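Local coordinates for Lactamase_B domain-containing protein (Pontibacter korlensis, PDB 6XFR) that probably hydrolyses beta-lactam antibiotics to substituted beta-amino acids with the help of zinc ions, as a class B1 metallo-beta-lactamase, at residues Val71-Pro76 with Val95-Thr99. Numbering follows the deposited sequence.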
loop_
_atom_site.group_PDB
_atom_site.type_symbol
_atom_site.label_atom_id
_atom_site.label_comp_id
_atom_site.label_asym_id
_atom_site.label_seq_id
_atom_site.Cartn_x
_atom_site.Cartn_y
_atom_site.Cartn_z
ATOM N N VAL B 71 18.220 1.536 -16.899
ATOM C CA VAL B 71 18.360 2.018 -15.528
ATOM C C VAL B 71 19.524 2.999 -15.528
ATOM O O VAL B 71 20.652 2.632 -15.865
ATOM C CB VAL B 71 18.623 0.866 -14.536
ATOM C CG1 VAL B 71 18.758 1.389 -13.094
ATOM C CG2 VAL B 71 17.550 -0.196 -14.604
ATOM N N LYS B 72 19.251 4.253 -15.188
ATOM C CA LYS B 72 20.308 5.248 -15.239
ATOM C C LYS B 72 21.215 5.153 -14.024
ATOM O O LYS B 72 22.418 5.425 -14.125
ATOM C CB LYS B 72 19.714 6.662 -15.336
ATOM C CG LYS B 72 18.956 6.942 -16.637
ATOM C CD LYS B 72 19.561 6.161 -17.786
ATOM C CE LYS B 72 19.821 7.079 -18.945
ATOM N NZ LYS B 72 20.987 6.578 -19.731
ATOM N N VAL B 73 20.666 4.753 -12.878
ATOM C CA VAL B 73 21.406 4.834 -11.627
ATOM C C VAL B 73 20.703 3.971 -10.588
ATOM O O VAL B 73 19.483 3.780 -10.627
ATOM C CB VAL B 73 21.525 6.308 -11.161
ATOM C CG1 VAL B 73 20.189 6.749 -10.539
ATOM C CG2 VAL B 73 22.651 6.470 -10.161
ATOM N N CYS B 74 21.465 3.499 -9.627
ATOM C CA CYS B 74 20.910 2.711 -8.548
ATOM C C CYS B 74 21.456 3.255 -7.240
ATOM O O CYS B 74 22.659 3.513 -7.108
ATOM C CB CYS B 74 21.295 1.241 -8.744
ATOM S SG CYS B 74 21.119 0.152 -7.316
ATOM N N VAL B 75 20.582 3.378 -6.251
ATOM C CA VAL B 75 20.967 4.087 -5.037
ATOM C C VAL B 75 20.646 3.169 -3.871
ATOM O O VAL B 75 19.486 3.141 -3.429
ATOM C CB VAL B 75 20.220 5.423 -4.901
ATOM C CG1 VAL B 75 20.579 6.116 -3.564
ATOM C CG2 VAL B 75 20.443 6.318 -6.111
ATOM N N PRO B 76 21.609 2.393 -3.359
ATOM C CA PRO B 76 21.359 1.617 -2.139
ATOM C C PRO B 76 21.217 2.548 -0.961
ATOM O O PRO B 76 21.783 3.642 -0.948
ATOM C CB PRO B 76 22.600 0.731 -2.002
ATOM C CG PRO B 76 23.140 0.643 -3.390
ATOM C CD PRO B 76 22.861 1.993 -4.014
ATOM N N VAL B 95 25.453 -0.046 -15.143
ATOM C CA VAL B 95 24.640 0.909 -14.385
ATOM C C VAL B 95 25.460 1.460 -13.222
ATOM O O VAL B 95 25.952 0.672 -12.400
ATOM C CB VAL B 95 23.381 0.216 -13.872
ATOM C CG1 VAL B 95 22.574 1.158 -12.949
ATOM C CG2 VAL B 95 22.570 -0.305 -15.035
ATOM N N PRO B 96 25.565 2.783 -13.061
ATOM C CA PRO B 96 26.287 3.328 -11.893
ATOM C C PRO B 96 25.520 3.155 -10.582
ATOM O O PRO B 96 24.373 3.591 -10.438
ATOM C CB PRO B 96 26.487 4.810 -12.243
ATOM C CG PRO B 96 25.564 5.099 -13.329
ATOM C CD PRO B 96 25.240 3.815 -14.058
ATOM N N VAL B 97 26.195 2.555 -9.600
ATOM C CA VAL B 97 25.714 2.460 -8.227
ATOM C C VAL B 97 26.318 3.607 -7.443
ATOM O O VAL B 97 27.520 3.881 -7.550
ATOM C CB VAL B 97 26.096 1.122 -7.572
ATOM C CG1 VAL B 97 25.530 1.083 -6.181
ATOM C CG2 VAL B 97 25.634 -0.066 -8.411
ATOM N N VAL B 98 25.497 4.264 -6.636
ATOM C CA VAL B 98 25.885 5.495 -5.964
ATOM C C VAL B 98 25.401 5.440 -4.530
ATOM O O VAL B 98 24.219 5.169 -4.284
ATOM C CB VAL B 98 25.285 6.719 -6.692
ATOM C CG1 VAL B 98 25.577 8.001 -5.939
ATOM C CG2 VAL B 98 25.832 6.799 -8.125
ATOM N N THR B 99 26.291 5.753 -3.582
ATOM C CA THR B 99 25.949 5.623 -2.172
ATOM C C THR B 99 26.499 6.825 -1.404
ATOM O O THR B 99 27.184 7.689 -1.950
ATOM C CB THR B 99 26.446 4.271 -1.599
ATOM O OG1 THR B 99 27.853 4.308 -1.384
ATOM C CG2 THR B 99 26.161 3.113 -2.542
#
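Val71 and Val95 meet through their CG1 methyls, 3.8 Å apart, at one end of a short parallel beta bridge within the metallo-beta-lactamase fold. Residues 71-76 and 95-99 run in nearly the same direction, 24° apart end to end, and helices 81-84 and 87-91 lie on the crossover joining them, a beta-alpha-beta arrangement. Val95 CG1 also comes near Cys74 CB. On the other face, Val73 CG2 touches Val98 CG2 obliquely at 3.8 Å; Val73 holds CG1 between its N and its carbonyl carbon, which carries CG2 across to Val98. Back on the face of Val71 and Val95, at the far end, the Pro76 ring crosses Val97 at about a right angle, with Pro76 CD 3.6 Å from Val97 CG1, while Thr99 CG2 lies against the same ring. Helix 87-91 covers Val95 and Val97, and strand 117-119, the parallel neighbour of strand 98-100, adds Val117 and Phe119 beside Val98.

Two backbone hydrogen bonds centred on Cys74 fix the register, a single bridge with Cys74 opposite Val97. Cys74 N donates to Pro96 O (3.0 Å), tilted 17° from the carbonyl plane. Strand 71-75 is hydrogen-bonded on its other edge to strand 43-47, with Lys72 paired to Ala44 and Val73 and Val75 both to Leu46; Pro76 leads on toward the zinc ligands His78 and His80. The second bond is straighter at the acceptor: Val98 N meets Cys74 O at 3.0 Å with a C=O...N angle of 176°.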